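Local atomic coordinates of IclR transcriptional regulator (PDB entry 1MKM), a protein that probably binds DNA through a winged helix-turn-helix domain and regulates transcription as a member of the IclR family. Residues His87-Met92 against Asp113-Glu118; Ile102-Phe107 against Asn208-Ala213; Asp132-Ala137 against Val158-Lys163; Val200-Phe205 against Asp234-Lys239. All coordinates share one frame; numbering follows the deposited sequence.

Interaction 1 (His87-Met92 against Asp113-Glu118)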
# COMPACT_ATOMS: atom_id res chain seq x y z
N HIS B 87 -23.35 -0.07 -19.28
CA HIS B 87 -24.61 0.48 -18.82
C HIS B 87 -24.64 0.33 -17.32
O HIS B 87 -25.23 1.13 -16.61
CB HIS B 87 -25.77 -0.25 -19.47
CG HIS B 87 -25.88 0.00 -20.94
ND1 HIS B 87 -24.87 -0.33 -21.82
CD2 HIS B 87 -26.86 0.56 -21.68
CE1 HIS B 87 -25.23 0.02 -23.04
NE2 HIS B 87 -26.44 0.56 -22.99
N LEU B 88 -23.99 -0.72 -16.82
CA LEU B 88 -23.94 -0.97 -15.39
C LEU B 88 -23.07 0.09 -14.72
O LEU B 88 -23.46 0.68 -13.72
CB LEU B 88 -23.40 -2.37 -15.11
CG LEU B 88 -24.16 -3.53 -15.76
CD1 LEU B 88 -23.42 -4.83 -15.48
CD2 LEU B 88 -25.60 -3.61 -15.24
N VAL B 89 -21.90 0.34 -15.30
CA VAL B 89 -21.00 1.34 -14.75
C VAL B 89 -21.72 2.69 -14.76
O VAL B 89 -21.59 3.49 -13.83
CB VAL B 89 -19.68 1.44 -15.57
CG1 VAL B 89 -18.76 2.47 -14.97
CG2 VAL B 89 -18.98 0.08 -15.61
N ASP B 90 -22.51 2.93 -15.81
CA ASP B 90 -23.23 4.19 -15.89
C ASP B 90 -24.31 4.26 -14.80
O ASP B 90 -24.47 5.30 -14.13
CB ASP B 90 -23.83 4.36 -17.29
CG ASP B 90 -24.48 5.74 -17.50
OD1 ASP B 90 -23.97 6.77 -16.98
OD2 ASP B 90 -25.49 5.79 -18.23
N ILE B 91 -25.04 3.16 -14.61
CA ILE B 91 -26.08 3.12 -13.59
C ILE B 91 -25.47 3.40 -12.23
O ILE B 91 -26.11 4.01 -11.38
CB ILE B 91 -26.78 1.73 -13.54
CG1 ILE B 91 -27.42 1.42 -14.89
CG2 ILE B 91 -27.84 1.74 -12.43
CD1 ILE B 91 -28.08 0.06 -14.96
N MET B 92 -24.24 2.95 -12.01
CA MET B 92 -23.60 3.18 -10.73
C MET B 92 -23.15 4.64 -10.55
O MET B 92 -23.20 5.19 -9.44
CB MET B 92 -22.39 2.27 -10.57
CG MET B 92 -21.60 2.49 -9.29
SD MET B 92 -20.42 3.88 -9.34
CE MET B 92 -19.25 3.23 -10.49
N ASP B 113 -21.87 -10.16 -13.17
CA ASP B 113 -21.22 -8.85 -13.21
C ASP B 113 -21.69 -8.01 -12.02
O ASP B 113 -22.82 -8.15 -11.56
CB ASP B 113 -21.54 -8.11 -14.51
CG ASP B 113 -20.49 -7.05 -14.85
OD1 ASP B 113 -19.87 -6.49 -13.93
OD2 ASP B 113 -20.28 -6.77 -16.05
N LYS B 114 -20.81 -7.15 -11.52
CA LYS B 114 -21.17 -6.30 -10.40
C LYS B 114 -20.31 -5.05 -10.39
O LYS B 114 -19.08 -5.11 -10.52
CB LYS B 114 -21.01 -7.08 -9.07
CG LYS B 114 -21.29 -6.27 -7.80
CD LYS B 114 -20.68 -6.95 -6.58
CE LYS B 114 -21.15 -6.31 -5.28
NZ LYS B 114 -20.52 -6.93 -4.08
N VAL B 115 -20.96 -3.89 -10.26
CA VAL B 115 -20.23 -2.63 -10.19
C VAL B 115 -20.40 -2.11 -8.77
O VAL B 115 -21.50 -1.75 -8.37
CB VAL B 115 -20.80 -1.54 -11.12
CG1 VAL B 115 -20.17 -0.19 -10.77
CG2 VAL B 115 -20.55 -1.88 -12.55
N GLU B 116 -19.31 -2.05 -8.01
CA GLU B 116 -19.39 -1.56 -6.64
C GLU B 116 -19.75 -0.07 -6.62
O GLU B 116 -19.42 0.68 -7.54
CB GLU B 116 -18.07 -1.78 -5.90
CG GLU B 116 -17.66 -3.24 -5.75
CD GLU B 116 -16.50 -3.42 -4.80
OE1 GLU B 116 -15.50 -2.68 -4.92
OE2 GLU B 116 -16.57 -4.31 -3.92
N GLY B 117 -20.45 0.33 -5.57
CA GLY B 117 -20.85 1.71 -5.42
C GLY B 117 -19.82 2.47 -4.60
O GLY B 117 -18.78 1.93 -4.18
N GLU B 118 -20.13 3.73 -4.36
CA GLU B 118 -19.27 4.63 -3.62
C GLU B 118 -19.02 4.22 -2.17
O GLU B 118 -17.95 4.51 -1.62
CB GLU B 118 -19.86 6.04 -3.70
CG GLU B 118 -19.91 6.55 -5.13
CD GLU B 118 -20.68 7.84 -5.29
OE1 GLU B 118 -20.64 8.68 -4.36
OE2 GLU B 118 -21.30 8.03 -6.35

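Interaction 2 (Ile102-Phe107 against Asn208-Ala213)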
# COMPACT_ATOMS: atom_id res chain seq x y z
N ILE B 102 -27.68 -10.53 -12.77
CA ILE B 102 -27.75 -11.97 -12.55
C ILE B 102 -28.20 -12.71 -13.79
O ILE B 102 -29.16 -12.30 -14.44
CB ILE B 102 -28.69 -12.33 -11.38
CG1 ILE B 102 -30.15 -12.26 -11.82
CG2 ILE B 102 -28.47 -11.37 -10.24
CD1 ILE B 102 -31.12 -12.70 -10.73
N LEU B 103 -27.49 -13.79 -14.11
CA LEU B 103 -27.80 -14.63 -15.28
C LEU B 103 -28.79 -15.71 -14.88
O LEU B 103 -28.56 -16.42 -13.91
CB LEU B 103 -26.53 -15.32 -15.80
CG LEU B 103 -26.63 -16.31 -16.97
CD1 LEU B 103 -27.03 -15.59 -18.25
CD2 LEU B 103 -25.29 -17.00 -17.15
N LYS B 104 -29.90 -15.81 -15.61
CA LYS B 104 -30.94 -16.80 -15.35
C LYS B 104 -30.46 -18.20 -15.72
O LYS B 104 -30.16 -18.46 -16.88
CB LYS B 104 -32.18 -16.45 -16.18
CG LYS B 104 -33.18 -17.58 -16.41
CD LYS B 104 -34.12 -17.79 -15.23
CE LYS B 104 -35.40 -18.48 -15.69
NZ LYS B 104 -35.14 -19.82 -16.27
N ASP B 105 -30.37 -19.10 -14.75
CA ASP B 105 -29.93 -20.48 -15.02
C ASP B 105 -30.84 -21.48 -14.31
O ASP B 105 -30.54 -21.95 -13.21
CB ASP B 105 -28.49 -20.68 -14.56
CG ASP B 105 -27.89 -21.97 -15.08
OD1 ASP B 105 -27.84 -22.14 -16.31
OD2 ASP B 105 -27.46 -22.80 -14.25
N GLY B 106 -31.95 -21.81 -14.98
CA GLY B 106 -32.92 -22.72 -14.40
C GLY B 106 -33.78 -21.98 -13.39
O GLY B 106 -34.39 -20.96 -13.70
N PHE B 107 -33.80 -22.51 -12.17
CA PHE B 107 -34.57 -21.95 -11.06
C PHE B 107 -33.64 -21.24 -10.09
O PHE B 107 -33.96 -21.03 -8.91
CB PHE B 107 -35.32 -23.08 -10.34
CG PHE B 107 -36.46 -23.67 -11.14
CD1 PHE B 107 -36.51 -23.53 -12.53
CD2 PHE B 107 -37.47 -24.38 -10.51
CE1 PHE B 107 -37.55 -24.09 -13.27
CE2 PHE B 107 -38.52 -24.95 -11.24
CZ PHE B 107 -38.56 -24.80 -12.62
N ASN B 208 -36.75 -14.42 -28.27
CA ASN B 208 -38.18 -14.66 -28.08
C ASN B 208 -38.71 -14.09 -26.78
O ASN B 208 -39.60 -14.66 -26.15
CB ASN B 208 -38.43 -16.17 -28.13
CG ASN B 208 -37.61 -16.86 -29.20
OD1 ASN B 208 -36.38 -16.86 -29.15
ND2 ASN B 208 -38.29 -17.46 -30.18
N GLY B 209 -38.15 -12.96 -26.36
CA GLY B 209 -38.59 -12.31 -25.14
C GLY B 209 -38.72 -13.20 -23.91
O GLY B 209 -39.76 -13.22 -23.25
N TYR B 210 -37.66 -13.93 -23.59
CA TYR B 210 -37.65 -14.79 -22.41
C TYR B 210 -36.79 -14.05 -21.37
O TYR B 210 -35.88 -13.29 -21.74
CB TYR B 210 -37.04 -16.16 -22.76
CG TYR B 210 -36.94 -17.15 -21.61
CD1 TYR B 210 -38.07 -17.85 -21.14
CD2 TYR B 210 -35.72 -17.38 -20.97
CE1 TYR B 210 -37.97 -18.76 -20.07
CE2 TYR B 210 -35.61 -18.28 -19.90
CZ TYR B 210 -36.74 -18.97 -19.45
OH TYR B 210 -36.62 -19.83 -18.37
N PRO B 211 -37.07 -14.24 -20.07
CA PRO B 211 -36.28 -13.56 -19.04
C PRO B 211 -34.95 -14.27 -18.78
O PRO B 211 -34.86 -15.15 -17.92
CB PRO B 211 -37.20 -13.60 -17.82
CG PRO B 211 -37.87 -14.94 -17.99
CD PRO B 211 -38.22 -14.95 -19.47
N VAL B 212 -33.92 -13.89 -19.52
CA VAL B 212 -32.60 -14.50 -19.37
C VAL B 212 -31.67 -13.77 -18.42
O VAL B 212 -30.57 -14.26 -18.14
CB VAL B 212 -31.87 -14.58 -20.71
CG1 VAL B 212 -32.70 -15.37 -21.70
CG2 VAL B 212 -31.58 -13.18 -21.22
N ALA B 213 -32.08 -12.61 -17.92
CA ALA B 213 -31.21 -11.87 -17.01
C ALA B 213 -31.92 -10.94 -16.06
O ALA B 213 -33.11 -10.66 -16.20
CB ALA B 213 -30.19 -11.08 -17.81

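Interaction 3 (Asp132-Ala137 against Val158-Lys163)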
# COMPACT_ATOMS: atom_id res chain seq x y z
N ASP B 132 -31.13 -16.85 -5.12
CA ASP B 132 -32.49 -17.34 -5.05
C ASP B 132 -33.32 -16.39 -5.89
O ASP B 132 -33.29 -15.18 -5.67
CB ASP B 132 -32.98 -17.32 -3.61
CG ASP B 132 -32.12 -18.17 -2.70
OD1 ASP B 132 -31.92 -19.36 -3.02
OD2 ASP B 132 -31.66 -17.64 -1.66
N LEU B 133 -34.05 -16.93 -6.86
CA LEU B 133 -34.87 -16.12 -7.75
C LEU B 133 -36.15 -15.60 -7.12
O LEU B 133 -36.94 -14.94 -7.79
CB LEU B 133 -35.22 -16.91 -9.01
CG LEU B 133 -34.16 -17.01 -10.12
CD1 LEU B 133 -34.67 -17.89 -11.25
CD2 LEU B 133 -33.86 -15.61 -10.66
N TYR B 134 -36.37 -15.86 -5.83
CA TYR B 134 -37.59 -15.40 -5.20
C TYR B 134 -37.40 -14.33 -4.13
O TYR B 134 -38.22 -13.42 -4.03
CB TYR B 134 -38.35 -16.58 -4.59
CG TYR B 134 -37.64 -17.26 -3.44
CD1 TYR B 134 -36.66 -18.22 -3.65
CD2 TYR B 134 -37.95 -16.92 -2.12
CE1 TYR B 134 -36.00 -18.83 -2.59
CE2 TYR B 134 -37.30 -17.51 -1.06
CZ TYR B 134 -36.33 -18.47 -1.29
OH TYR B 134 -35.67 -19.04 -0.22
N SER B 135 -36.33 -14.44 -3.34
CA SER B 135 -36.09 -13.45 -2.28
C SER B 135 -35.29 -12.24 -2.75
O SER B 135 -34.97 -11.36 -1.96
CB SER B 135 -35.37 -14.10 -1.09
OG SER B 135 -34.06 -14.51 -1.45
N THR B 136 -34.98 -12.20 -4.04
CA THR B 136 -34.21 -11.10 -4.59
C THR B 136 -34.99 -10.36 -5.69
O THR B 136 -35.80 -10.96 -6.40
CB THR B 136 -32.86 -11.63 -5.14
OG1 THR B 136 -31.98 -10.53 -5.40
CG2 THR B 136 -33.08 -12.41 -6.42
N ALA B 137 -34.76 -9.05 -5.82
CA ALA B 137 -35.46 -8.23 -6.82
C ALA B 137 -35.19 -8.65 -8.27
O ALA B 137 -36.12 -8.93 -9.03
CB ALA B 137 -35.11 -6.76 -6.65
N VAL B 158 -39.25 -25.42 -6.14
CA VAL B 158 -38.45 -24.60 -5.23
C VAL B 158 -39.06 -24.26 -3.88
O VAL B 158 -40.18 -23.77 -3.80
CB VAL B 158 -38.07 -23.28 -5.93
CG1 VAL B 158 -37.28 -22.39 -4.98
CG2 VAL B 158 -37.26 -23.59 -7.18
N GLU B 159 -38.30 -24.52 -2.82
CA GLU B 159 -38.74 -24.21 -1.46
C GLU B 159 -38.62 -22.69 -1.27
O GLU B 159 -38.04 -22.00 -2.12
CB GLU B 159 -37.87 -24.95 -0.43
CG GLU B 159 -38.07 -24.49 1.02
CD GLU B 159 -37.16 -25.20 2.02
OE1 GLU B 159 -35.98 -25.44 1.71
OE2 GLU B 159 -37.63 -25.51 3.14
N LEU B 160 -39.17 -22.18 -0.18
CA LEU B 160 -39.12 -20.75 0.09
C LEU B 160 -38.61 -20.46 1.49
O LEU B 160 -39.10 -19.54 2.15
CB LEU B 160 -40.52 -20.13 -0.09
CG LEU B 160 -41.21 -20.31 -1.45
CD1 LEU B 160 -42.57 -19.64 -1.42
CD2 LEU B 160 -40.37 -19.70 -2.56
N LYS B 161 -37.63 -21.23 1.94
CA LYS B 161 -37.07 -21.04 3.27
C LYS B 161 -36.86 -19.56 3.55
O LYS B 161 -35.94 -18.94 3.00
CB LYS B 161 -35.75 -21.80 3.41
CG LYS B 161 -35.08 -21.60 4.77
CD LYS B 161 -33.80 -22.42 4.90
CE LYS B 161 -33.06 -22.07 6.19
NZ LYS B 161 -31.83 -22.88 6.37
N PRO B 162 -37.70 -18.97 4.40
CA PRO B 162 -37.62 -17.55 4.76
C PRO B 162 -36.29 -17.15 5.39
O PRO B 162 -35.97 -17.56 6.51
CB PRO B 162 -38.80 -17.38 5.72
CG PRO B 162 -38.89 -18.72 6.38
CD PRO B 162 -38.73 -19.66 5.21
N LYS B 163 -35.52 -16.34 4.66
CA LYS B 163 -34.22 -15.88 5.13
C LYS B 163 -34.32 -14.68 6.05
O LYS B 163 -33.40 -14.36 6.81
CB LYS B 163 -33.33 -15.54 3.92
CG LYS B 163 -32.85 -16.76 3.15
CD LYS B 163 -32.27 -16.38 1.81
CE LYS B 163 -33.34 -15.81 0.89
NZ LYS B 163 -34.50 -16.74 0.74

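Interaction 4 (Val200-Phe205 against Asp234-Lys239)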
# COMPACT_ATOMS: atom_id res chain seq x y z
N VAL B 200 -33.90 -2.89 -6.25
CA VAL B 200 -34.89 -2.59 -7.26
C VAL B 200 -34.38 -3.31 -8.51
O VAL B 200 -33.21 -3.16 -8.86
CB VAL B 200 -35.02 -1.07 -7.54
CG1 VAL B 200 -35.88 -0.85 -8.77
CG2 VAL B 200 -35.65 -0.37 -6.35
N GLY B 201 -35.23 -4.09 -9.16
CA GLY B 201 -34.79 -4.82 -10.33
C GLY B 201 -35.73 -4.83 -11.51
O GLY B 201 -36.95 -4.69 -11.35
N VAL B 202 -35.15 -5.02 -12.69
CA VAL B 202 -35.87 -5.06 -13.96
C VAL B 202 -35.27 -6.21 -14.79
O VAL B 202 -34.07 -6.51 -14.66
CB VAL B 202 -35.68 -3.73 -14.73
CG1 VAL B 202 -36.40 -3.78 -16.06
CG2 VAL B 202 -36.19 -2.58 -13.89
N PRO B 203 -36.08 -6.88 -15.63
CA PRO B 203 -35.59 -7.99 -16.46
C PRO B 203 -34.85 -7.57 -17.73
O PRO B 203 -34.78 -6.40 -18.08
CB PRO B 203 -36.86 -8.77 -16.80
CG PRO B 203 -37.83 -8.36 -15.74
CD PRO B 203 -37.55 -6.89 -15.59
N ILE B 204 -34.30 -8.57 -18.42
CA ILE B 204 -33.59 -8.38 -19.67
C ILE B 204 -34.07 -9.51 -20.58
O ILE B 204 -33.81 -10.67 -20.29
CB ILE B 204 -32.06 -8.53 -19.50
CG1 ILE B 204 -31.48 -7.39 -18.66
CG2 ILE B 204 -31.39 -8.56 -20.87
CD1 ILE B 204 -31.29 -6.08 -19.43
N PHE B 205 -34.76 -9.17 -21.66
CA PHE B 205 -35.28 -10.19 -22.58
C PHE B 205 -34.36 -10.49 -23.76
O PHE B 205 -33.52 -9.67 -24.16
CB PHE B 205 -36.67 -9.77 -23.08
CG PHE B 205 -37.63 -9.47 -21.97
CD1 PHE B 205 -38.25 -8.22 -21.88
CD2 PHE B 205 -37.90 -10.43 -20.98
CE1 PHE B 205 -39.11 -7.92 -20.81
CE2 PHE B 205 -38.76 -10.14 -19.91
CZ PHE B 205 -39.36 -8.89 -19.83
N ASP B 234 -36.17 3.68 -12.72
CA ASP B 234 -36.19 4.49 -13.93
C ASP B 234 -34.93 4.23 -14.76
O ASP B 234 -35.01 3.83 -15.92
CB ASP B 234 -36.25 5.98 -13.58
CG ASP B 234 -37.53 6.65 -14.05
OD1 ASP B 234 -37.58 7.90 -14.03
OD2 ASP B 234 -38.48 5.93 -14.44
N VAL B 235 -33.77 4.47 -14.15
CA VAL B 235 -32.49 4.26 -14.83
C VAL B 235 -32.35 2.78 -15.16
O VAL B 235 -31.79 2.41 -16.20
CB VAL B 235 -31.30 4.69 -13.94
CG1 VAL B 235 -30.00 4.65 -14.75
CG2 VAL B 235 -31.53 6.09 -13.40
N LEU B 236 -32.86 1.94 -14.27
CA LEU B 236 -32.79 0.50 -14.45
C LEU B 236 -33.50 0.10 -15.73
O LEU B 236 -32.90 -0.50 -16.63
CB LEU B 236 -33.44 -0.19 -13.24
CG LEU B 236 -32.76 -1.42 -12.64
CD1 LEU B 236 -31.25 -1.23 -12.57
CD2 LEU B 236 -33.34 -1.67 -11.26
N LYS B 237 -34.78 0.44 -15.82
CA LYS B 237 -35.56 0.10 -17.00
C LYS B 237 -34.96 0.71 -18.26
O LYS B 237 -35.04 0.12 -19.33
CB LYS B 237 -37.01 0.57 -16.85
CG LYS B 237 -38.03 -0.57 -16.95
CD LYS B 237 -37.85 -1.38 -18.23
CE LYS B 237 -38.83 -2.54 -18.29
NZ LYS B 237 -38.66 -3.42 -19.49
N GLU B 238 -34.36 1.88 -18.12
CA GLU B 238 -33.75 2.54 -19.27
C GLU B 238 -32.63 1.69 -19.87
O GLU B 238 -32.58 1.50 -21.09
CB GLU B 238 -33.18 3.91 -18.88
CG GLU B 238 -32.53 4.65 -20.04
CD GLU B 238 -31.72 5.86 -19.61
OE1 GLU B 238 -32.25 6.68 -18.83
OE2 GLU B 238 -30.56 6.00 -20.05
N LYS B 239 -31.74 1.20 -19.02
CA LYS B 239 -30.63 0.37 -19.47
C LYS B 239 -31.19 -0.98 -19.87
O LYS B 239 -30.77 -1.57 -20.86
CB LYS B 239 -29.58 0.20 -18.36
CG LYS B 239 -28.90 1.50 -17.93
CD LYS B 239 -28.11 2.12 -19.08
CE LYS B 239 -27.36 3.38 -18.64
NZ LYS B 239 -26.57 3.98 -19.75

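Interaction 1 (His87-Met92 against Asp113-Glu118)
Met92 and Val115 meet at about a right angle, and the fit is tight: Met92 CB lies 3.3 Å from Val115 CG1, shorter than usual carbon contact. Met92 CG is anti to the backbone N (chi1 177°), which puts it 3.3 Å from Glu116 O. The chain then bends at chi2 and chi3, and the second bend (chi3 -68°) turns CE back to 3.6 Å from Val115 CG1, so the thioether curls around that methyl. Val115 has its other methyl, CG2, beside its own backbone N, where it serves the preceding helical turn: Leu88 CB is 3.9 Å from Val115 CG2, and Val89 CG2 is 4.0 Å from the same methyl. Leu88 reaches toward the earlier part of the strand, with CD1 3.7 Å from Asp113 CG. The Asp113 carboxylate is not left to this apolar neighbour, since OD2 accepts a hydrogen bond from His85 ND1. The segment axes approach to 8.3 Å at an angle of 29°, near enough to parallel for Leu88 to meet Asp113 and Val115, and Met92, one turn on, Val115 and Gly117. Such helix-on-sheet packing, here helix 79-93 against strand 108-115, characterises the alpha/beta, GAF-related C-terminal domain of IclR regulators.

Interaction 2 (Ile102-Phe107 against Asn208-Ala213)
Lys104 NZ comes to the edge of the Tyr210 ring, near its plane, and donates a hydrogen bond of 2.6 Å to Tyr210 OH. One face of this ring carries Pro211 CD, offset toward the rim, while Val212 CG1 lies in plane at the edge. The lysine crosses the tyrosine at about a right angle. Its chain is bent at chi2 and chi4, and the last bend (chi4 61°) sets NZ where it also donates to Gly106 O, 2.9 Å away and in the carbonyl plane on a lone pair. Tyr210 OH is bonded in addition to Glu150 OE1, so the ammonium and phenol join the turn after strand 98-105 to helix 148-157. Strands 98-105 and 211-220 pair antiparallel in the central sheet of the domain. Leu103 and Ala213 form a non-hydrogen-bonded pair with CA atoms 4.7 Å apart, and their side chains share a face. Lys104 N donates to Val212 O at 3.0 Å, nearly straight at 166°. Ala213 CA lies 3.3 Å from Ile102 O in a C-H...O contact. An inverse gamma turn is centred on Pro211, and just after it the strand carries a classic beta bulge, Val212 and Ala213 lying across from the single residue Ile204. Ile102 packs on Ser138 and Ile142 of helix 137-143, and its side chain is about 7 Å from a bound zinc ion.

Interaction 3 (Asp132-Ala137 against Val158-Lys163)
Leu160 CD2 sits over one face of the Tyr134 ring in a CH-pi contact, 3.9 Å from the ring centroid and 18° off the normal, with the two side chains crossing obliquely. The ring is presented by a first torsion that lodges CG between the backbone N and the carbonyl carbon (chi1 66°). At its far end Tyr134 OH is 3.2 Å from Lys161 O, which lies at the ring edge, near the plane; this is at most a weak hydrogen bond. Lys163 meets the tyrosine tip to tip, its NZ 2.8 Å from Tyr134 OH and oblique to the ring. Bends at chi3 and chi4 fold the lysine back, so that NZ reaches Lys161 O in a weak bond of 3.5 Å. Asp132 approaches Lys163 tip to tip as well, though OD2 to NZ is a long salt bridge of 3.8 Å. An alanine in place of Tyr134 would probably strip Leu160 CD2 of its aromatic partner and take the hydroxyl away from Lys161 O and Lys163 NZ. The contact joins the loop between strand 130-132 and helix 137-143 to the loop after helix 148-157; Tyr134 also touches Tyr154 of that helix and Leu174 of helix 171-184.

Interaction 4 (Val200-Phe205 against Asp234-Lys239)
Apolar packing carries this contact, with Val202 and Leu236 sliding past each other in opposite directions: Val202 CG2 is 3.7 Å from Leu236 CB and 3.8 Å from Leu236 CG. Val200 adds a second methyl contact, its CG1 3.7 Å from Leu236 CD2, although the placing of CD2 is doubtful because it crowds the Val200 carbonyl in the model. The aliphatic part of a charged side chain forms the other group. Lys237 crosses Val202 at about a right angle, and Val202 CG1 rests 3.5 Å from both Lys237 CD and Lys237 CE. A bend at chi2 (-53°) brings CD over that methyl, and the extended remainder carries the ammonium past it. An alanine at Val202 would probably open a gap beside Leu236 and deprive the Lys237 methylenes of their apolar support. Between residues 234 and 239 the helix keeps its own backbone bonds, such as Glu238 N to Asp234 O at 3.0 Å. The segment axes run almost parallel, 12° apart and 7.9 Å at closest approach. Helix 226-246 thus covers strand 197-205, and Leu236 extends onto Val215 and Ile217 of the adjoining strand 211-220, while Lys239 ties the helix to Asp90 of helix 79-93.

How the interactions relate
All four contacts lie in the C-terminal IclR domain, and interactions 1, 2 and 4 reach its six-stranded antiparallel sheet. Along the chain, interaction 2 crosses both 1 and 4, interaction 3 is nested within the loop that 2 closes, and 1, 3 and 4 follow in series. Interactions 1 and 4 have centres 13 Å apart, their helices 79-93 and 226-246 linked by the salt bridge of Asp90 OD2 with Lys239 NZ (2.6 Å). Interaction 2 meets 4 through adjoining strands 211-220 and 197-205, and meets 3 where Phe107 packs on Val158. Interactions 1 and 3, with centres 24 Å apart, do not touch. Sequence-distant segments are thereby gathered into one compact domain, which also contains the zinc-binding residues Asp189 and Cys199.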